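Local coordinates for protein glyceraldehyde-3-phosphate dehydrogenase (Sulfolobus solfataricus, PDB 1B7G) that catalyses the phosphorylating oxidation of D-glyceraldehyde 3-phosphate in glycolysis, using NAD or, with marked preference, NADP, at residues 157-162 and 203-208; 222-227 and 289-294; 231-236 and 285-290. The protein carries 1 engineered substitution. All blocks are in the same frame, centred on the assembly; numbering follows the deposited sequence.

In the fold
The three contacts step across one mixed beta sheet of the C-terminal domain, where strands 205-213, 157-167, 219-227, 291-298 and 278-288 lie in that order. Contact 1 joins the first two and contact 2 the third and fourth; their centres are about 10 Å apart, and Lys159 O to Thr226 N, 2.7 Å, is a probable hydrogen bond between them. Contact 3, its centre about 8 Å from that of contact 2 and about 17 Å from that of contact 1, lays helix 233-241 against strand 278-288 and shares Asp289 and Asp290 with contact 2. The substrate site is nearest contact 1: the side chains of Thr208 and His193, a probable substrate-binding residue, are about 4 Å apart.

Contact 1. Residues 157-162 and 203-208; sequences VEKVRA and NLDIAT. Unlike the reference sequence in segment 157-162: Lys159 (reference Asn).
Strands 157-162 and 205-208 run parallel, their axes 4.8 Å apart and only 5° from alignment, joined by the bonds Val160 N to Asp205 O (3.0 Å), Ala207 N to Val160 O and Ala162 N to Ala207 O. The polar face carries Lys159, Arg161, Asp205 and Ala207. Arg161 bends at chi2 (-68°), which folds its guanidinium back along the sheet to meet Asp205 end-on. In this salt bridge both terminal nitrogens grip one oxygen: NH2 reaches OD1 of Asp205 at 3.0 Å on the syn lone pair, while NH1 meets the same OD1 at 3.1 Å from above the carboxylate plane, the two flat groups standing 52° apart. NH1 of Arg161 also bonds Val160 O at 3.0 Å, so that carbonyl takes two donors and the guanidinium is well fixed. Ala207 CB lies under one face of it, a place that suits a small side chain, and CD of Lys159, an engineered residue, lies over the opposite face. On the apolar face, Val160 spreads its branches between two neighbours: CG1 lies alongside Ile206 CD1 at 3.7 Å, and CG2 meets Leu204 CD2 at 3.8 Å, the two side chains crossing nearly at right angles. Beta-branched Val160 and Ile206 suit the extended backbone as well as the greasy surface. Near Glu158 and Asn203 a water accepts from Asp205 N at 2.8 Å and donates to Glu158 O and Asn203 O, bridging the two segments beside a classic beta bulge in which Glu158 and Lys159 both face Thr226. Strand 219-227 flanks 157-162 on its other edge. Helix 139-152 packs through Ile148 on Val157, Val160 and Leu204, and helix 193-198 rests on Ile206 and reaches Thr208, whose hydroxyl is hydrogen-bonded to Ser191.

Contact 2. Residues 222-227 and 289-294; sequences FINITL and DDEVML
Phe222 opens the segment, leaving the backbone away from 289-294, and its side chain packs on Val165 and Met295. Ile223 then forms an antiparallel hydrogen-bonded pair with Leu294: its N reaches Leu294 O at 2.9 Å, nearly along the carbonyl axis, and its O accepts the return bond. CG1 of Ile223 and CG of Leu294 both take the crowded position between backbone N and carbonyl carbon, and the two side chains lie side by side, with CG1 of Ile223 3.7 Å from CD1 of Leu294. Asn224, on the other face, is paired with Met293 without backbone bonds. Its CG is anti to the backbone N (chi1 175°), which carries ND2 diagonally to OE2 of Glu291 at a short 2.6 Å; the bond is bent (132°), uses the anti lone pair of OE2, and leaves OE2 28° out of the amide plane. Met293 CG lies beside the same ND2. Ile225 returns to the hydrogen-bonded pattern with Val292, its N 2.7 Å from Val292 O and its O 2.9 Å from Val292 N, both bonds almost straight. Beta-branched residues suit this extended, buried pair. Thr226 CG2 lies alongside the Asp290 carboxylate, 3.8 Å from OD2. Leu227 closes the pairing with N to Asp290 O (2.8 Å) and crosses obliquely to Val292, CD1 meeting CG2 at 3.6 Å, while a water donates to its carbonyl. The strands thus form an amphipathic pair: Ile223, Ile225, Val292 and Leu294 make one face oily, and Asn224, Thr226, Glu291 and Met293 line a partly exposed one. The short, bent Asn224-Glu291 bond needs an acceptor at OE2; it would be compatible with an ionised Glu291 but does not prove it.

Contact 3. Residues 231-236 and 285-290; sequences VEKKDI and IYVKDD
A single direct hydrogen bond crosses this contact, from Val231 N to Asp289 O at 2.9 Å, with the donor lying 38° out of the carbonyl plane. The acceptor is presented by a tight turn: Asp289 has positive phi (60°) with psi -119°, and with Asp290 after it the backbone angles match a type II' turn. Apolar packing carries most of the rest and centres on Val287, whose two methyls serve different neighbours. CG1, anti to the backbone N, meets Val231 CG2 at 3.5 Å, the two valines crossing at about a right angle. CG2 comes within 3.6 Å of Lys233 CA and 3.8 Å of Ile236 CG1, so it rests on the first turn of the helix. Farther along, Ile236 CG2 and Ile285 CG2 touch at 4.1 Å. Short branched chains suit the close approach of helix and strand, and Ile236, longer than the valines, sends CG1 to Val287 and CG2 to Ile285. Water-mediated contacts belong to Lys233. Its aliphatic stem runs over Val287, then bends at chi3 and chi4 to place the ammonium at the strand edge, where NZ donates to a water at 2.9 Å that in turn donates to Ile285 O at 3.2 Å. A second water donates to Val287 O at 3.1 Å and is held only weakly by NZ. A lysine suits this rim because its methylenes can pack while its charge stays in water. Glu232 occupies the N-cap position, and its carbonyl accepts from Asp235 N as the helix begins. The arrangement is that of a helix packed on one face of the mixed sheet of the glyceraldehyde-3-phosphate dehydrogenase C-terminal domain: helix 233-241, which follows strand 219-227, lies against the hairpin of strands 278-288 and 291-298.

Contact 1. Residues 157-162 and 203-208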
ATOM      1  N   VAL A 157       1.056 -23.609  28.138  1.00 30.89           N
ATOM      2  CA  VAL A 157       2.332 -23.421  27.460  1.00 31.41           C
ATOM      3  C   VAL A 157       3.430 -23.451  28.516  1.00 29.71           C
ATOM      4  O   VAL A 157       3.502 -22.627  29.429  1.00 30.04           O
ATOM      5  CB  VAL A 157       2.395 -22.111  26.655  1.00 30.41           C
ATOM      6  CG1 VAL A 157       3.783 -21.834  26.117  1.00 26.90           C
ATOM      7  CG2 VAL A 157       1.342 -22.203  25.542  1.00 25.58           C
ATOM      8  N   GLU A 158       4.283 -24.456  28.365  1.00 28.30           N
ATOM      9  CA  GLU A 158       5.343 -24.650  29.353  1.00 32.15           C
ATOM     10  C   GLU A 158       6.664 -24.081  28.893  1.00 31.87           C
ATOM     11  O   GLU A 158       7.492 -23.670  29.710  1.00 32.11           O
ATOM     12  CB  GLU A 158       5.441 -26.178  29.588  1.00 30.24           C
ATOM     13  CG  GLU A 158       4.185 -26.708  30.256  1.00 45.05           C
ATOM     14  CD  GLU A 158       4.044 -26.227  31.692  1.00 51.78           C
ATOM     15  OE1 GLU A 158       4.922 -25.477  32.176  1.00 51.80           O
ATOM     16  OE2 GLU A 158       3.054 -26.595  32.342  1.00 50.24           O
ATOM     17  N   LYS A 159       6.839 -24.017  27.566  1.00 28.74           N
ATOM     18  CA  LYS A 159       8.088 -23.503  27.026  1.00 31.38           C
ATOM     19  C   LYS A 159       7.967 -22.967  25.596  1.00 23.09           C
ATOM     20  O   LYS A 159       7.254 -23.471  24.774  1.00 28.26           O
ATOM     21  CB  LYS A 159       9.155 -24.628  27.040  1.00 32.99           C
ATOM     22  CG  LYS A 159      10.542 -24.019  26.849  1.00 29.32           C
ATOM     23  CD  LYS A 159      11.596 -25.043  26.523  1.00 43.29           C
ATOM     24  CE  LYS A 159      11.840 -26.009  27.663  1.00 43.12           C
ATOM     25  NZ  LYS A 159      13.085 -26.802  27.421  1.00 59.60           N
ATOM     26  N   VAL A 160       8.684 -21.853  25.342  1.00 28.52           N
ATOM     27  CA  VAL A 160       8.686 -21.239  24.021  1.00 28.11           C
ATOM     28  C   VAL A 160      10.138 -20.987  23.581  1.00 21.01           C
ATOM     29  O   VAL A 160      10.893 -20.354  24.321  1.00 25.24           O
ATOM     30  CB  VAL A 160       7.960 -19.872  23.986  1.00 31.97           C
ATOM     31  CG1 VAL A 160       8.098 -19.200  22.594  1.00 25.18           C
ATOM     32  CG2 VAL A 160       6.482 -19.995  24.304  1.00 25.54           C
ATOM     33  N   ARG A 161      10.416 -21.388  22.347  1.00 20.76           N
ATOM     34  CA  ARG A 161      11.701 -21.037  21.723  1.00 24.87           C
ATOM     35  C   ARG A 161      11.310 -20.419  20.367  1.00 25.80           C
ATOM     36  O   ARG A 161      10.442 -20.987  19.701  1.00 29.45           O
ATOM     37  CB  ARG A 161      12.654 -22.212  21.524  1.00 23.33           C
ATOM     38  CG  ARG A 161      13.121 -22.872  22.847  1.00 23.04           C
ATOM     39  CD  ARG A 161      14.014 -21.921  23.609  1.00 27.64           C
ATOM     40  NE  ARG A 161      14.572 -22.495  24.843  1.00 30.10           N
ATOM     41  CZ  ARG A 161      14.022 -22.316  26.046  1.00 46.09           C
ATOM     42  NH1 ARG A 161      12.904 -21.585  26.114  1.00 27.02           N
ATOM     43  NH2 ARG A 161      14.549 -22.830  27.159  1.00 29.16           N
ATOM     44  N   ALA A 162      11.825 -19.216  20.082  1.00 27.09           N
ATOM     45  CA  ALA A 162      11.397 -18.580  18.847  1.00 26.24           C
ATOM     46  C   ALA A 162      12.589 -17.845  18.194  1.00 21.52           C
ATOM     47  O   ALA A 162      13.450 -17.327  18.862  1.00 21.58           O
ATOM     48  CB  ALA A 162      10.298 -17.536  19.119  1.00 22.04           C
ATOM     49  N   ASN A 203       6.103 -16.317  34.555  1.00 34.17           N
ATOM     50  CA  ASN A 203       7.030 -17.455  34.781  1.00 40.13           C
ATOM     51  C   ASN A 203       7.226 -18.339  33.576  1.00 39.49           C
ATOM     52  O   ASN A 203       7.543 -19.539  33.711  1.00 42.29           O
ATOM     53  CB  ASN A 203       6.506 -18.237  35.997  1.00 46.44           C
ATOM     54  CG  ASN A 203       6.485 -17.374  37.255  1.00 52.17           C
ATOM     55  OD1 ASN A 203       7.513 -16.821  37.652  1.00 57.66           O
ATOM     56  ND2 ASN A 203       5.317 -17.231  37.867  1.00 55.67           N
ATOM     57  N   LEU A 204       6.985 -17.836  32.377  1.00 32.36           N
ATOM     58  CA  LEU A 204       7.093 -18.685  31.198  1.00 32.78           C
ATOM     59  C   LEU A 204       8.573 -18.858  30.832  1.00 26.19           C
ATOM     60  O   LEU A 204       9.299 -17.864  30.825  1.00 28.53           O
ATOM     61  CB  LEU A 204       6.333 -18.109  30.010  1.00 31.11           C
ATOM     62  CG  LEU A 204       6.598 -18.844  28.672  1.00 29.52           C
ATOM     63  CD1 LEU A 204       6.117 -20.291  28.752  1.00 28.41           C
ATOM     64  CD2 LEU A 204       5.873 -18.085  27.567  1.00 28.94           C
ATOM     65  N   ASP A 205       8.951 -20.075  30.544  1.00 27.31           N
ATOM     66  CA  ASP A 205      10.372 -20.319  30.138  1.00 27.74           C
ATOM     67  C   ASP A 205      10.432 -20.032  28.616  1.00 20.54           C
ATOM     68  O   ASP A 205      10.007 -20.855  27.802  1.00 24.26           O
ATOM     69  CB  ASP A 205      10.684 -21.778  30.440  1.00 31.85           C
ATOM     70  CG  ASP A 205      12.003 -22.286  29.901  1.00 32.74           C
ATOM     71  OD1 ASP A 205      12.743 -21.566  29.211  1.00 34.40           O
ATOM     72  OD2 ASP A 205      12.351 -23.456  30.152  1.00 37.61           O
ATOM     73  N   ILE A 206      10.940 -18.877  28.260  1.00 21.79           N
ATOM     74  CA  ILE A 206      10.978 -18.460  26.845  1.00 26.43           C
ATOM     75  C   ILE A 206      12.358 -17.898  26.511  1.00 20.79           C
ATOM     76  O   ILE A 206      13.008 -17.222  27.306  1.00 24.05           O
ATOM     77  CB  ILE A 206       9.887 -17.419  26.475  1.00 24.98           C
ATOM     78  CG1 ILE A 206      10.078 -16.875  25.052  1.00 28.16           C
ATOM     79  CG2 ILE A 206       9.954 -16.261  27.465  1.00 17.41           C
ATOM     80  CD1 ILE A 206       8.876 -16.138  24.450  1.00 21.98           C
ATOM     81  N   ALA A 207      12.838 -18.274  25.308  1.00 21.94           N
ATOM     82  CA  ALA A 207      14.089 -17.701  24.846  1.00 22.44           C
ATOM     83  C   ALA A 207      13.904 -17.368  23.374  1.00 16.79           C
ATOM     84  O   ALA A 207      13.238 -18.077  22.619  1.00 23.29           O
ATOM     85  CB  ALA A 207      15.290 -18.624  25.152  1.00 20.09           C
ATOM     86  N   THR A 208      14.463 -16.258  22.937  1.00 20.92           N
ATOM     87  CA  THR A 208      14.267 -15.813  21.567  1.00 26.65           C
ATOM     88  C   THR A 208      15.585 -15.310  20.964  1.00 17.50           C
ATOM     89  O   THR A 208      16.423 -14.795  21.685  1.00 23.66           O
ATOM     90  CB  THR A 208      13.308 -14.602  21.498  1.00 23.24           C
ATOM     91  OG1 THR A 208      13.795 -13.596  22.378  1.00 22.84           O
ATOM     92  CG2 THR A 208      11.871 -14.976  21.852  1.00 20.72           C
TER
HETATM   93  O   HOH W   1       7.577 -22.171  31.879  1.00 35.76           O

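Contact 2. Residues 222-227 and 289-294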
ATOM      1  N   PHE A 222       9.331 -17.812  13.838  1.00 16.42           N
ATOM      2  CA  PHE A 222       9.387 -19.282  13.625  1.00 23.11           C
ATOM      3  C   PHE A 222       9.454 -19.892  15.021  1.00 21.62           C
ATOM      4  O   PHE A 222      10.348 -19.514  15.791  1.00 21.33           O
ATOM      5  CB  PHE A 222      10.594 -19.677  12.787  1.00 28.14           C
ATOM      6  CG  PHE A 222      10.614 -19.007  11.431  1.00 23.06           C
ATOM      7  CD1 PHE A 222       9.843 -19.505  10.399  1.00 24.19           C
ATOM      8  CD2 PHE A 222      11.345 -17.852  11.223  1.00 34.87           C
ATOM      9  CE1 PHE A 222       9.836 -18.870   9.161  1.00 27.65           C
ATOM     10  CE2 PHE A 222      11.337 -17.210   9.989  1.00 36.88           C
ATOM     11  CZ  PHE A 222      10.582 -17.729   8.958  1.00 27.32           C
ATOM     12  N   ILE A 223       8.389 -20.590  15.403  1.00 22.21           N
ATOM     13  CA  ILE A 223       8.301 -20.878  16.835  1.00 26.72           C
ATOM     14  C   ILE A 223       8.074 -22.338  17.187  1.00 19.44           C
ATOM     15  O   ILE A 223       7.647 -23.139  16.409  1.00 20.81           O
ATOM     16  CB  ILE A 223       7.186 -20.089  17.551  1.00 31.00           C
ATOM     17  CG1 ILE A 223       5.842 -20.600  17.025  1.00 26.75           C
ATOM     18  CG2 ILE A 223       7.301 -18.585  17.380  1.00 39.12           C
ATOM     19  CD1 ILE A 223       4.731 -20.272  18.028  1.00 51.84           C
ATOM     20  N   ASN A 224       8.579 -22.602  18.390  1.00 21.88           N
ATOM     21  CA  ASN A 224       8.505 -23.962  18.925  1.00 24.45           C
ATOM     22  C   ASN A 224       7.944 -23.839  20.354  1.00 23.15           C
ATOM     23  O   ASN A 224       8.596 -23.268  21.208  1.00 26.49           O
ATOM     24  CB  ASN A 224       9.883 -24.595  18.928  1.00 25.72           C
ATOM     25  CG  ASN A 224       9.895 -25.970  19.582  1.00 49.64           C
ATOM     26  OD1 ASN A 224       9.477 -26.222  20.718  1.00 58.13           O
ATOM     27  ND2 ASN A 224      10.405 -26.935  18.823  1.00 46.24           N
ATOM     28  N   ILE A 225       6.770 -24.451  20.506  1.00 24.72           N
ATOM     29  CA  ILE A 225       6.099 -24.370  21.819  1.00 25.02           C
ATOM     30  C   ILE A 225       6.067 -25.775  22.435  1.00 23.09           C
ATOM     31  O   ILE A 225       5.840 -26.770  21.755  1.00 25.47           O
ATOM     32  CB  ILE A 225       4.652 -23.863  21.642  1.00 28.52           C
ATOM     33  CG1 ILE A 225       4.578 -22.418  21.113  1.00 33.53           C
ATOM     34  CG2 ILE A 225       3.867 -23.940  22.962  1.00 37.39           C
ATOM     35  CD1 ILE A 225       3.178 -22.091  20.594  1.00 34.72           C
ATOM     36  N   THR A 226       6.344 -25.826  23.761  1.00 23.32           N
ATOM     37  CA  THR A 226       6.198 -27.115  24.445  1.00 25.66           C
ATOM     38  C   THR A 226       5.013 -26.984  25.421  1.00 24.64           C
ATOM     39  O   THR A 226       4.984 -25.991  26.148  1.00 30.53           O
ATOM     40  CB  THR A 226       7.444 -27.525  25.249  1.00 31.13           C
ATOM     41  OG1 THR A 226       8.551 -27.502  24.374  1.00 34.30           O
ATOM     42  CG2 THR A 226       7.248 -28.916  25.862  1.00 34.74           C
ATOM     43  N   LEU A 227       4.023 -27.829  25.260  1.00 32.45           N
ATOM     44  CA  LEU A 227       2.811 -27.791  26.077  1.00 31.93           C
ATOM     45  C   LEU A 227       2.869 -28.774  27.251  1.00 37.31           C
ATOM     46  O   LEU A 227       3.654 -29.724  27.276  1.00 34.21           O
ATOM     47  CB  LEU A 227       1.599 -28.167  25.205  1.00 31.84           C
ATOM     48  CG  LEU A 227       1.466 -27.348  23.914  1.00 27.12           C
ATOM     49  CD1 LEU A 227       0.370 -27.891  23.027  1.00 25.56           C
ATOM     50  CD2 LEU A 227       1.246 -25.883  24.254  1.00 24.42           C
ATOM     51  N   ASP A 289       2.190 -34.638  19.823  1.00 44.24           N
ATOM     52  CA  ASP A 289       2.221 -34.821  21.272  1.00 42.30           C
ATOM     53  C   ASP A 289       2.257 -33.452  21.951  1.00 37.21           C
ATOM     54  O   ASP A 289       1.250 -32.756  21.877  1.00 44.27           O
ATOM     55  CB  ASP A 289       3.371 -35.705  21.720  1.00 49.12           C
ATOM     56  CG  ASP A 289       3.340 -37.122  21.193  1.00 54.71           C
ATOM     57  OD1 ASP A 289       2.272 -37.706  20.899  1.00 61.19           O
ATOM     58  OD2 ASP A 289       4.454 -37.676  21.054  1.00 49.36           O
ATOM     59  N   ASP A 290       3.304 -33.162  22.714  1.00 38.66           N
ATOM     60  CA  ASP A 290       3.404 -31.911  23.442  1.00 35.47           C
ATOM     61  C   ASP A 290       4.220 -30.839  22.693  1.00 30.70           C
ATOM     62  O   ASP A 290       4.419 -29.749  23.223  1.00 29.54           O
ATOM     63  CB  ASP A 290       4.017 -32.109  24.825  1.00 34.71           C
ATOM     64  CG  ASP A 290       5.490 -32.461  24.803  1.00 39.72           C
ATOM     65  OD1 ASP A 290       6.079 -32.680  23.726  1.00 59.35           O
ATOM     66  OD2 ASP A 290       6.078 -32.546  25.910  1.00 47.05           O
ATOM     67  N   GLU A 291       4.616 -31.138  21.461  1.00 32.88           N
ATOM     68  CA  GLU A 291       5.374 -30.171  20.695  1.00 30.58           C
ATOM     69  C   GLU A 291       4.541 -29.533  19.591  1.00 29.52           C
ATOM     70  O   GLU A 291       3.962 -30.217  18.751  1.00 28.56           O
ATOM     71  CB  GLU A 291       6.613 -30.786  20.041  1.00 35.32           C
ATOM     72  CG  GLU A 291       7.779 -29.821  19.944  1.00 33.83           C
ATOM     73  CD  GLU A 291       8.873 -30.271  18.980  1.00 39.45           C
ATOM     74  OE1 GLU A 291       8.907 -31.450  18.596  1.00 38.37           O
ATOM     75  OE2 GLU A 291       9.683 -29.400  18.610  1.00 34.22           O
ATOM     76  N   VAL A 292       4.551 -28.200  19.571  1.00 26.94           N
ATOM     77  CA  VAL A 292       3.891 -27.472  18.501  1.00 25.26           C
ATOM     78  C   VAL A 292       4.950 -26.604  17.775  1.00 25.19           C
ATOM     79  O   VAL A 292       5.718 -25.877  18.408  1.00 27.96           O
ATOM     80  CB  VAL A 292       2.792 -26.542  19.029  1.00 32.78           C
ATOM     81  CG1 VAL A 292       2.225 -25.710  17.882  1.00 30.83           C
ATOM     82  CG2 VAL A 292       1.655 -27.336  19.667  1.00 28.34           C
ATOM     83  N   MET A 293       4.920 -26.653  16.459  1.00 28.00           N
ATOM     84  CA  MET A 293       5.788 -25.769  15.678  1.00 28.54           C
ATOM     85  C   MET A 293       4.894 -25.027  14.667  1.00 18.89           C
ATOM     86  O   MET A 293       3.871 -25.568  14.338  1.00 24.77           O
ATOM     87  CB  MET A 293       6.914 -26.522  14.988  1.00 26.03           C
ATOM     88  CG  MET A 293       8.178 -26.667  15.820  1.00 34.13           C
ATOM     89  SD  MET A 293       9.457 -27.707  15.056  1.00 28.66           S
ATOM     90  CE  MET A 293       8.696 -29.303  15.219  1.00 31.61           C
ATOM     91  N   LEU A 294       5.193 -23.775  14.380  1.00 24.12           N
ATOM     92  CA  LEU A 294       4.472 -23.025  13.347  1.00 24.85           C
ATOM     93  C   LEU A 294       5.235 -21.745  12.986  1.00 21.38           C
ATOM     94  O   LEU A 294       6.166 -21.281  13.674  1.00 26.11           O
ATOM     95  CB  LEU A 294       3.021 -22.736  13.741  1.00 25.98           C
ATOM     96  CG  LEU A 294       2.825 -21.954  15.048  1.00 27.03           C
ATOM     97  CD1 LEU A 294       2.865 -20.465  14.805  1.00 33.25           C
ATOM     98  CD2 LEU A 294       1.503 -22.372  15.712  1.00 27.35           C
TER
HETATM   99  O   HOH W   2       5.596 -30.863  28.877  1.00 43.75           O

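Contact 3. Residues 231-236 and 285-290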
ATOM      1  N   VAL A 231      -1.502 -32.950  22.773  1.00 44.80           N
ATOM      2  CA  VAL A 231      -2.745 -32.438  22.218  1.00 42.77           C
ATOM      3  C   VAL A 231      -2.947 -32.929  20.788  1.00 43.15           C
ATOM      4  O   VAL A 231      -2.004 -33.390  20.151  1.00 38.71           O
ATOM      5  CB  VAL A 231      -2.840 -30.895  22.184  1.00 43.70           C
ATOM      6  CG1 VAL A 231      -2.708 -30.259  23.553  1.00 50.83           C
ATOM      7  CG2 VAL A 231      -1.834 -30.292  21.222  1.00 42.51           C
ATOM      8  N   GLU A 232      -4.124 -32.591  20.265  1.00 46.21           N
ATOM      9  CA  GLU A 232      -4.429 -32.904  18.864  1.00 50.84           C
ATOM     10  C   GLU A 232      -4.301 -31.658  18.001  1.00 52.83           C
ATOM     11  O   GLU A 232      -4.729 -30.564  18.396  1.00 51.98           O
ATOM     12  CB  GLU A 232      -5.864 -33.437  18.796  1.00 62.91           C
ATOM     13  CG  GLU A 232      -6.024 -34.860  19.300  1.00 75.65           C
ATOM     14  CD  GLU A 232      -5.656 -35.886  18.244  1.00 86.80           C
ATOM     15  OE1 GLU A 232      -5.123 -35.489  17.182  1.00 92.34           O
ATOM     16  OE2 GLU A 232      -5.900 -37.089  18.477  1.00 93.31           O
ATOM     17  N   LYS A 233      -3.770 -31.801  16.793  1.00 51.67           N
ATOM     18  CA  LYS A 233      -3.649 -30.678  15.876  1.00 52.13           C
ATOM     19  C   LYS A 233      -4.980 -29.955  15.686  1.00 50.08           C
ATOM     20  O   LYS A 233      -5.057 -28.730  15.746  1.00 49.24           O
ATOM     21  CB  LYS A 233      -3.167 -31.136  14.491  1.00 47.51           C
ATOM     22  CG  LYS A 233      -3.014 -29.956  13.522  1.00 42.67           C
ATOM     23  CD  LYS A 233      -2.994 -30.470  12.087  1.00 60.02           C
ATOM     24  CE  LYS A 233      -1.827 -29.893  11.303  1.00 51.56           C
ATOM     25  NZ  LYS A 233      -1.015 -30.990  10.688  1.00 77.35           N
ATOM     26  N   LYS A 234      -6.044 -30.725  15.463  1.00 45.48           N
ATOM     27  CA  LYS A 234      -7.381 -30.195  15.291  1.00 45.49           C
ATOM     28  C   LYS A 234      -7.763 -29.225  16.409  1.00 41.50           C
ATOM     29  O   LYS A 234      -8.461 -28.242  16.132  1.00 39.17           O
ATOM     30  CB  LYS A 234      -8.419 -31.315  15.185  1.00 47.02           C
ATOM     31  CG  LYS A 234      -8.448 -32.231  16.411  1.00 66.31           C
ATOM     32  CD  LYS A 234      -9.461 -33.355  16.230  1.00 72.54           C
ATOM     33  CE  LYS A 234      -9.047 -34.595  17.014  1.00 77.11           C
ATOM     34  NZ  LYS A 234      -9.907 -35.768  16.683  1.00 78.18           N
ATOM     35  N   ASP A 235      -7.343 -29.461  17.638  1.00 38.89           N
ATOM     36  CA  ASP A 235      -7.643 -28.510  18.718  1.00 41.41           C
ATOM     37  C   ASP A 235      -6.805 -27.243  18.644  1.00 40.45           C
ATOM     38  O   ASP A 235      -7.343 -26.149  18.885  1.00 40.26           O
ATOM     39  CB  ASP A 235      -7.495 -29.216  20.076  1.00 44.48           C
ATOM     40  CG  ASP A 235      -8.642 -30.236  20.205  1.00 56.02           C
ATOM     41  OD1 ASP A 235      -9.661 -30.064  19.488  1.00 48.74           O
ATOM     42  OD2 ASP A 235      -8.504 -31.170  20.999  1.00 49.43           O
ATOM     43  N   ILE A 236      -5.548 -27.352  18.219  1.00 37.53           N
ATOM     44  CA  ILE A 236      -4.706 -26.147  18.071  1.00 33.37           C
ATOM     45  C   ILE A 236      -5.230 -25.285  16.929  1.00 31.78           C
ATOM     46  O   ILE A 236      -5.346 -24.071  16.965  1.00 32.69           O
ATOM     47  CB  ILE A 236      -3.270 -26.592  17.706  1.00 32.43           C
ATOM     48  CG1 ILE A 236      -2.664 -27.378  18.874  1.00 37.31           C
ATOM     49  CG2 ILE A 236      -2.388 -25.424  17.316  1.00 37.07           C
ATOM     50  CD1 ILE A 236      -2.723 -26.641  20.196  1.00 27.11           C
ATOM     51  N   ILE A 285       1.512 -25.285  10.779  1.00 23.70           N
ATOM     52  CA  ILE A 285       1.052 -25.806  12.041  1.00 29.84           C
ATOM     53  C   ILE A 285       1.367 -27.282  12.199  1.00 33.87           C
ATOM     54  O   ILE A 285       0.696 -28.172  11.692  1.00 30.91           O
ATOM     55  CB  ILE A 285      -0.437 -25.521  12.297  1.00 33.57           C
ATOM     56  CG1 ILE A 285      -0.670 -23.987  12.318  1.00 23.88           C
ATOM     57  CG2 ILE A 285      -0.814 -26.148  13.649  1.00 30.16           C
ATOM     58  CD1 ILE A 285      -2.195 -23.671  12.321  1.00 28.28           C
ATOM     59  N   TYR A 286       2.387 -27.523  13.016  1.00 38.29           N
ATOM     60  CA  TYR A 286       2.870 -28.873  13.304  1.00 39.03           C
ATOM     61  C   TYR A 286       2.653 -29.255  14.762  1.00 42.23           C
ATOM     62  O   TYR A 286       3.242 -28.671  15.670  1.00 42.55           O
ATOM     63  CB  TYR A 286       4.338 -28.916  12.913  1.00 34.55           C
ATOM     64  CG  TYR A 286       5.096 -30.170  13.250  1.00 44.39           C
ATOM     65  CD1 TYR A 286       5.464 -30.491  14.553  1.00 52.78           C
ATOM     66  CD2 TYR A 286       5.475 -31.038  12.240  1.00 44.90           C
ATOM     67  CE1 TYR A 286       6.167 -31.653  14.842  1.00 57.67           C
ATOM     68  CE2 TYR A 286       6.182 -32.197  12.511  1.00 51.76           C
ATOM     69  CZ  TYR A 286       6.529 -32.492  13.807  1.00 57.72           C
ATOM     70  OH  TYR A 286       7.229 -33.655  14.044  1.00 62.68           O
ATOM     71  N   VAL A 287       1.781 -30.231  14.995  1.00 39.70           N
ATOM     72  CA  VAL A 287       1.452 -30.694  16.327  1.00 40.68           C
ATOM     73  C   VAL A 287       1.803 -32.173  16.455  1.00 44.47           C
ATOM     74  O   VAL A 287       1.348 -32.996  15.664  1.00 43.82           O
ATOM     75  CB  VAL A 287      -0.048 -30.500  16.626  1.00 35.93           C
ATOM     76  CG1 VAL A 287      -0.339 -30.904  18.063  1.00 46.81           C
ATOM     77  CG2 VAL A 287      -0.487 -29.071  16.311  1.00 26.40           C
ATOM     78  N   LYS A 288       2.698 -32.451  17.394  1.00 46.68           N
ATOM     79  CA  LYS A 288       3.046 -33.821  17.722  1.00 47.36           C
ATOM     80  C   LYS A 288       3.190 -33.993  19.236  1.00 45.48           C
ATOM     81  O   LYS A 288       4.173 -33.571  19.836  1.00 48.65           O
ATOM     82  CB  LYS A 288       4.310 -34.342  17.045  1.00 48.15           C
ATOM     83  CG  LYS A 288       4.375 -35.873  17.157  1.00 52.59           C
ATOM     84  CD  LYS A 288       5.674 -36.439  16.617  1.00 57.96           C
ATOM     85  CE  LYS A 288       5.505 -37.951  16.410  1.00 64.06           C
ATOM     86  NZ  LYS A 288       6.787 -38.671  16.660  1.00 77.86           N
ATOM     87  N   ASP A 289       2.190 -34.638  19.823  1.00 44.24           N
ATOM     88  CA  ASP A 289       2.221 -34.821  21.272  1.00 42.30           C
ATOM     89  C   ASP A 289       2.257 -33.452  21.951  1.00 37.21           C
ATOM     90  O   ASP A 289       1.250 -32.756  21.877  1.00 44.27           O
ATOM     91  CB  ASP A 289       3.371 -35.705  21.720  1.00 49.12           C
ATOM     92  CG  ASP A 289       3.340 -37.122  21.193  1.00 54.71           C
ATOM     93  OD1 ASP A 289       2.272 -37.706  20.899  1.00 61.19           O
ATOM     94  OD2 ASP A 289       4.454 -37.676  21.054  1.00 49.36           O
ATOM     95  N   ASP A 290       3.304 -33.162  22.714  1.00 38.66           N
ATOM     96  CA  ASP A 290       3.404 -31.911  23.442  1.00 35.47           C
ATOM     97  C   ASP A 290       4.220 -30.839  22.693  1.00 30.70           C
ATOM     98  O   ASP A 290       4.419 -29.749  23.223  1.00 29.54           O
ATOM     99  CB  ASP A 290       4.017 -32.109  24.825  1.00 34.71           C
ATOM    100  CG  ASP A 290       5.490 -32.461  24.803  1.00 39.72           C
ATOM    101  OD1 ASP A 290       6.079 -32.680  23.726  1.00 59.35           O
ATOM    102  OD2 ASP A 290       6.078 -32.546  25.910  1.00 47.05           O
TER
HETATM  103  O   HOH W   3       1.537 -32.285  12.660  1.00 39.63           O
HETATM  104  O   HOH W   4       1.452 -30.208   9.342  1.00 58.77           O